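Long-range contact in D-2-hydroxyacid dehydrogensase protein (Ketogulonicigenium vulgare, PDB 4LSW), which probably catalyses the NAD(P)-dependent, reversible reduction of 2-keto acids to D-2-hydroxyacids: residues L68-V76 and M293-H304. Sequence-based numbering, arbitrary orientation.
Sequences LELISVYGV and MGQLLRDNLTAH
Residues 293-304 of helix 287-306 pack on strand 70-74 in the flavodoxin-like substrate-binding domain characteristic of D-2-hydroxyacid dehydrogenases, the C-terminal part of the chain returning to cover the N-terminal sheet. These two segments run nearly antiparallel, 171° between axes 8.1 Å apart. L70, S72 and Y74 meet the helix, while I71 and V73 point to the other side of the sheet. At one end H304 NE2 donates to E69 OE1 (2.7 Å, N-H...O 159°), close to the imidazole plane and on the carboxylate's anti lone pair; E69 OE2 forms a salt bridge with R47, which probably helps hold the carboxylate in place. L70 CB sits over the imidazole face, 4.1 Å from its centroid, a CH-pi contact. The imidazole reaches past L70 to the acid because H304 turns CG away from its own backbone N (chi1 174°). Replacing H304 with alanine is likely to leave E69 OE1 without this donor and to open a gap beside L70. In the middle, small S72 lets leucines come close: L297 CD1 lies 3.8 Å from S72 CB, and L301 CD2 rests beside S72 OG, whose hydrogen bond goes to T94. At the far end G294, lacking a side chain, admits the ring of Y74, CA to CE2 3.6 Å, and the bent end of M293 brings CE to 3.6 Å from Y74 CE1.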
ATOM      1  N   LEU A  68      -3.058 -29.204  -3.311  1.00 12.15           N
ATOM      2  CA  LEU A  68      -3.145 -27.770  -3.614  1.00 12.11           C
ATOM      3  C   LEU A  68      -2.722 -27.425  -5.048  1.00 11.17           C
ATOM      4  O   LEU A  68      -1.695 -27.904  -5.541  1.00 13.16           O
ATOM      5  CB  LEU A  68      -2.275 -26.991  -2.626  1.00 10.40           C
ATOM      6  CG  LEU A  68      -2.376 -25.464  -2.661  1.00  9.75           C
ATOM      7  CD1 LEU A  68      -3.784 -24.988  -2.326  1.00 10.60           C
ATOM      8  CD2 LEU A  68      -1.364 -24.864  -1.695  1.00 11.27           C
ATOM      9  N   GLU A  69      -3.510 -26.569  -5.699  1.00 12.95           N
ATOM     10  CA  GLU A  69      -3.255 -26.172  -7.084  1.00 12.44           C
ATOM     11  C   GLU A  69      -2.921 -24.688  -7.207  1.00 12.78           C
ATOM     12  O   GLU A  69      -2.141 -24.271  -8.080  1.00 12.53           O
ATOM     13  CB  GLU A  69      -4.476 -26.479  -7.957  1.00 12.66           C
ATOM     14  CG  GLU A  69      -4.829 -27.963  -8.021  1.00 17.26           C
ATOM     15  CD  GLU A  69      -6.187 -28.237  -8.655  1.00 19.62           C
ATOM     16  OE1 GLU A  69      -6.836 -27.299  -9.170  1.00 18.25           O
ATOM     17  OE2 GLU A  69      -6.614 -29.411  -8.627  1.00 20.26           O
ATOM     18  N   LEU A  70      -3.509 -23.893  -6.324  1.00 11.23           N
ATOM     19  CA  LEU A  70      -3.524 -22.450  -6.504  1.00  9.45           C
ATOM     20  C   LEU A  70      -3.642 -21.737  -5.178  1.00  8.73           C
ATOM     21  O   LEU A  70      -4.404 -22.149  -4.307  1.00 10.10           O
ATOM     22  CB  LEU A  70      -4.716 -22.057  -7.389  1.00 10.84           C
ATOM     23  CG  LEU A  70      -5.065 -20.564  -7.458  1.00 11.12           C
ATOM     24  CD1 LEU A  70      -3.966 -19.758  -8.124  1.00 12.82           C
ATOM     25  CD2 LEU A  70      -6.373 -20.356  -8.186  1.00 11.61           C
ATOM     26  N   ILE A  71      -2.872 -20.667  -5.024  1.00  8.14           N
ATOM     27  CA  ILE A  71      -3.053 -19.766  -3.896  1.00  8.17           C
ATOM     28  C   ILE A  71      -3.401 -18.407  -4.474  1.00  9.53           C
ATOM     29  O   ILE A  71      -2.619 -17.835  -5.233  1.00  9.28           O
ATOM     30  CB  ILE A  71      -1.780 -19.651  -3.034  1.00  9.17           C
ATOM     31  CG1 ILE A  71      -1.395 -21.023  -2.476  1.00  9.60           C
ATOM     32  CG2 ILE A  71      -2.009 -18.667  -1.892  1.00  9.60           C
ATOM     33  CD1 ILE A  71      -0.006 -21.078  -1.843  1.00 12.07           C
ATOM     34  N   SER A  72      -4.588 -17.916  -4.135  1.00  9.50           N
ATOM     35  CA  SER A  72      -5.057 -16.625  -4.605  1.00  8.40           C
ATOM     36  C   SER A  72      -5.025 -15.628  -3.456  1.00  8.85           C
ATOM     37  O   SER A  72      -5.606 -15.864  -2.389  1.00  8.74           O
ATOM     38  CB  SER A  72      -6.454 -16.740  -5.226  1.00  9.47           C
ATOM     39  OG  SER A  72      -6.374 -17.347  -6.500  1.00 10.17           O
ATOM     40  N   VAL A  73      -4.311 -14.528  -3.683  1.00 10.31           N
ATOM     41  CA  VAL A  73      -4.100 -13.514  -2.661  1.00  9.66           C
ATOM     42  C   VAL A  73      -4.991 -12.296  -2.892  1.00  9.65           C
ATOM     43  O   VAL A  73      -5.080 -11.779  -4.014  1.00 10.92           O
ATOM     44  CB  VAL A  73      -2.625 -13.054  -2.650  1.00  9.32           C
ATOM     45  CG1 VAL A  73      -2.403 -12.022  -1.570  1.00 12.17           C
ATOM     46  CG2 VAL A  73      -1.685 -14.254  -2.450  1.00 10.75           C
ATOM     47  N   TYR A  74      -5.654 -11.859  -1.824  1.00 11.86           N
ATOM     48  CA  TYR A  74      -6.393 -10.598  -1.806  1.00 10.86           C
ATOM     49  C   TYR A  74      -5.391  -9.495  -1.464  1.00 12.39           C
ATOM     50  O   TYR A  74      -4.875  -9.449  -0.348  1.00 15.31           O
ATOM     51  CB  TYR A  74      -7.491 -10.686  -0.744  1.00 12.10           C
ATOM     52  CG  TYR A  74      -8.424  -9.498  -0.619  1.00 14.36           C
ATOM     53  CD1 TYR A  74      -8.050  -8.362   0.095  1.00 18.53           C
ATOM     54  CD2 TYR A  74      -9.701  -9.539  -1.159  1.00 16.00           C
ATOM     55  CE1 TYR A  74      -8.914  -7.287   0.235  1.00 18.81           C
ATOM     56  CE2 TYR A  74     -10.567  -8.473  -1.020  1.00 14.59           C
ATOM     57  CZ  TYR A  74     -10.172  -7.355  -0.328  1.00 11.52           C
ATOM     58  OH  TYR A  74     -11.059  -6.304  -0.196  1.00 13.49           O
ATOM     59  N   GLY A  75      -5.103  -8.633  -2.436  1.00 12.95           N
ATOM     60  CA  GLY A  75      -4.112  -7.581  -2.254  1.00 12.49           C
ATOM     61  C   GLY A  75      -2.973  -7.667  -3.256  1.00 13.17           C
ATOM     62  O   GLY A  75      -2.865  -8.643  -4.011  1.00 13.28           O
ATOM     63  N   VAL A  76      -2.116  -6.643  -3.273  1.00 16.77           N
ATOM     64  CA  VAL A  76      -0.985  -6.588  -4.201  1.00 17.89           C
ATOM     65  C   VAL A  76       0.202  -7.447  -3.760  1.00 19.98           C
ATOM     66  O   VAL A  76       0.736  -8.246  -4.538  1.00 18.47           O
ATOM     67  CB  VAL A  76      -0.469  -5.145  -4.386  1.00 23.28           C
ATOM     68  CG1 VAL A  76       0.693  -5.121  -5.355  1.00 24.21           C
ATOM     69  CG2 VAL A  76      -1.579  -4.236  -4.882  1.00 19.57           C
ATOM     70  N   MET A 293     -10.985  -5.329  -5.908  1.00 10.23           N
ATOM     71  CA  MET A 293      -9.977  -6.269  -5.404  1.00 10.23           C
ATOM     72  C   MET A 293     -10.601  -7.631  -5.102  1.00 10.65           C
ATOM     73  O   MET A 293     -10.079  -8.665  -5.521  1.00 10.00           O
ATOM     74  CB  MET A 293      -9.289  -5.698  -4.161  1.00 11.47           C
ATOM     75  CG  MET A 293      -8.446  -4.471  -4.473  1.00 15.77           C
ATOM     76  SD  MET A 293      -7.715  -3.753  -3.012  1.00 18.48           S
ATOM     77  CE  MET A 293      -7.193  -5.267  -2.213  1.00 10.49           C
ATOM     78  N   GLY A 294     -11.728  -7.611  -4.394  1.00 10.66           N
ATOM     79  CA  GLY A 294     -12.457  -8.822  -4.063  1.00 10.22           C
ATOM     80  C   GLY A 294     -12.945  -9.546  -5.302  1.00 12.76           C
ATOM     81  O   GLY A 294     -12.859 -10.770  -5.389  1.00 12.12           O
ATOM     82  N   GLN A 295     -13.462  -8.785  -6.264  1.00 10.40           N
ATOM     83  CA  GLN A 295     -13.930  -9.347  -7.526  1.00 12.31           C
ATOM     84  C   GLN A 295     -12.803 -10.046  -8.281  1.00 10.28           C
ATOM     85  O   GLN A 295     -13.003 -11.103  -8.883  1.00 12.69           O
ATOM     86  CB  GLN A 295     -14.540  -8.248  -8.405  1.00 11.79           C
ATOM     87  CG  GLN A 295     -15.230  -8.768  -9.667  1.00 12.66           C
ATOM     88  CD  GLN A 295     -16.493  -9.552  -9.360  1.00 17.12           C
ATOM     89  OE1 GLN A 295     -17.438  -9.027  -8.765  1.00 19.00           O
ATOM     90  NE2 GLN A 295     -16.513 -10.821  -9.758  1.00 16.25           N
ATOM     91  N   LEU A 296     -11.614  -9.449  -8.242  1.00 10.26           N
ATOM     92  CA  LEU A 296     -10.452  -9.989  -8.935  1.00 10.00           C
ATOM     93  C   LEU A 296      -9.973 -11.287  -8.287  1.00 10.73           C
ATOM     94  O   LEU A 296      -9.633 -12.250  -8.980  1.00 12.63           O
ATOM     95  CB  LEU A 296      -9.338  -8.939  -8.953  1.00 11.32           C
ATOM     96  CG  LEU A 296      -8.098  -9.239  -9.793  1.00 12.57           C
ATOM     97  CD1 LEU A 296      -8.483  -9.772 -11.169  1.00 14.68           C
ATOM     98  CD2 LEU A 296      -7.246  -7.973  -9.912  1.00 15.02           C
ATOM     99  N   LEU A 297      -9.939 -11.302  -6.960  1.00 10.92           N
ATOM    100  CA  LEU A 297      -9.638 -12.524  -6.230  1.00 10.43           C
ATOM    101  C   LEU A 297     -10.608 -13.620  -6.661  1.00 11.24           C
ATOM    102  O   LEU A 297     -10.202 -14.721  -7.029  1.00 10.62           O
ATOM    103  CB  LEU A 297      -9.767 -12.287  -4.730  1.00  9.90           C
ATOM    104  CG  LEU A 297      -9.692 -13.553  -3.873  1.00 10.96           C
ATOM    105  CD1 LEU A 297      -8.255 -13.896  -3.494  1.00 12.77           C
ATOM    106  CD2 LEU A 297     -10.545 -13.392  -2.631  1.00 14.01           C
ATOM    107  N   ARG A 298     -11.896 -13.306  -6.641  1.00 11.85           N
ATOM    108  CA  ARG A 298     -12.881 -14.312  -6.999  1.00 11.49           C
ATOM    109  C   ARG A 298     -12.776 -14.713  -8.473  1.00 12.98           C
ATOM    110  O   ARG A 298     -12.905 -15.893  -8.803  1.00 12.93           O
ATOM    111  CB  ARG A 298     -14.283 -13.833  -6.637  1.00 11.37           C
ATOM    112  CG  ARG A 298     -14.476 -13.687  -5.139  1.00 11.33           C
ATOM    113  CD  ARG A 298     -15.901 -13.298  -4.786  1.00 14.89           C
ATOM    114  NE  ARG A 298     -16.183 -11.871  -4.955  1.00 14.92           N
ATOM    115  CZ  ARG A 298     -16.966 -11.366  -5.903  1.00 19.32           C
ATOM    116  NH1 ARG A 298     -17.543 -12.164  -6.791  1.00 18.95           N
ATOM    117  NH2 ARG A 298     -17.183 -10.057  -5.957  1.00 15.53           N
ATOM    118  N   ASP A 299     -12.520 -13.752  -9.360  1.00 12.12           N
ATOM    119  CA  ASP A 299     -12.429 -14.079 -10.782  1.00 14.20           C
ATOM    120  C   ASP A 299     -11.255 -15.009 -11.100  1.00 13.68           C
ATOM    121  O   ASP A 299     -11.347 -15.846 -11.992  1.00 16.04           O
ATOM    122  CB  ASP A 299     -12.371 -12.817 -11.653  1.00 14.80           C
ATOM    123  CG  ASP A 299     -13.689 -12.064 -11.687  1.00 16.77           C
ATOM    124  OD1 ASP A 299     -14.725 -12.637 -11.288  1.00 17.51           O
ATOM    125  OD2 ASP A 299     -13.685 -10.894 -12.126  1.00 18.82           O
ATOM    126  N   ASN A 300     -10.157 -14.871 -10.358  1.00 11.53           N
ATOM    127  CA  ASN A 300      -9.034 -15.785 -10.513  1.00 11.92           C
ATOM    128  C   ASN A 300      -9.406 -17.199 -10.100  1.00 10.47           C
ATOM    129  O   ASN A 300      -9.072 -18.156 -10.797  1.00 12.43           O
ATOM    130  CB  ASN A 300      -7.808 -15.305  -9.727  1.00 12.18           C
ATOM    131  CG  ASN A 300      -7.035 -14.223 -10.456  1.00 16.27           C
ATOM    132  OD1 ASN A 300      -6.396 -14.484 -11.474  1.00 11.65           O
ATOM    133  ND2 ASN A 300      -7.086 -13.006  -9.934  1.00 13.75           N
ATOM    134  N   LEU A 301     -10.098 -17.323  -8.969  1.00 11.50           N
ATOM    135  CA  LEU A 301     -10.534 -18.634  -8.506  1.00 10.78           C
ATOM    136  C   LEU A 301     -11.512 -19.263  -9.503  1.00 14.90           C
ATOM    137  O   LEU A 301     -11.391 -20.443  -9.851  1.00 14.47           O
ATOM    138  CB  LEU A 301     -11.147 -18.539  -7.105  1.00  9.74           C
ATOM    139  CG  LEU A 301     -10.156 -18.244  -5.976  1.00  9.43           C
ATOM    140  CD1 LEU A 301     -10.892 -17.795  -4.723  1.00 11.84           C
ATOM    141  CD2 LEU A 301      -9.293 -19.477  -5.690  1.00 12.79           C
ATOM    142  N   THR A 302     -12.458 -18.459  -9.977  1.00 12.92           N
ATOM    143  CA  THR A 302     -13.463 -18.927 -10.924  1.00 15.52           C
ATOM    144  C   THR A 302     -12.795 -19.412 -12.203  1.00 15.23           C
ATOM    145  O   THR A 302     -13.096 -20.502 -12.705  1.00 16.54           O
ATOM    146  CB  THR A 302     -14.471 -17.813 -11.250  1.00 17.22           C
ATOM    147  OG1 THR A 302     -15.140 -17.417 -10.047  1.00 17.20           O
ATOM    148  CG2 THR A 302     -15.504 -18.296 -12.267  1.00 20.49           C
ATOM    149  N   ALA A 303     -11.875 -18.603 -12.715  1.00 14.73           N
ATOM    150  CA  ALA A 303     -11.152 -18.947 -13.927  1.00 15.74           C
ATOM    151  C   ALA A 303     -10.364 -20.241 -13.752  1.00 16.28           C
ATOM    152  O   ALA A 303     -10.388 -21.114 -14.616  1.00 16.29           O
ATOM    153  CB  ALA A 303     -10.231 -17.806 -14.327  1.00 15.40           C
ATOM    154  N   HIS A 304      -9.679 -20.377 -12.624  1.00 13.03           N
ATOM    155  CA  HIS A 304      -8.878 -21.571 -12.383  1.00 13.31           C
ATOM    156  C   HIS A 304      -9.700 -22.856 -12.452  1.00 14.42           C
ATOM    157  O   HIS A 304      -9.329 -23.799 -13.153  1.00 17.12           O
ATOM    158  CB  HIS A 304      -8.181 -21.497 -11.022  1.00 13.89           C
ATOM    159  CG  HIS A 304      -7.453 -22.750 -10.661  1.00 14.25           C
ATOM    160  ND1 HIS A 304      -6.210 -23.067 -11.173  1.00 14.86           N
ATOM    161  CD2 HIS A 304      -7.803 -23.788  -9.864  1.00 13.67           C
ATOM    162  CE1 HIS A 304      -5.824 -24.234 -10.698  1.00 14.90           C
ATOM    163  NE2 HIS A 304      -6.778 -24.699  -9.906  1.00 14.28           N
TER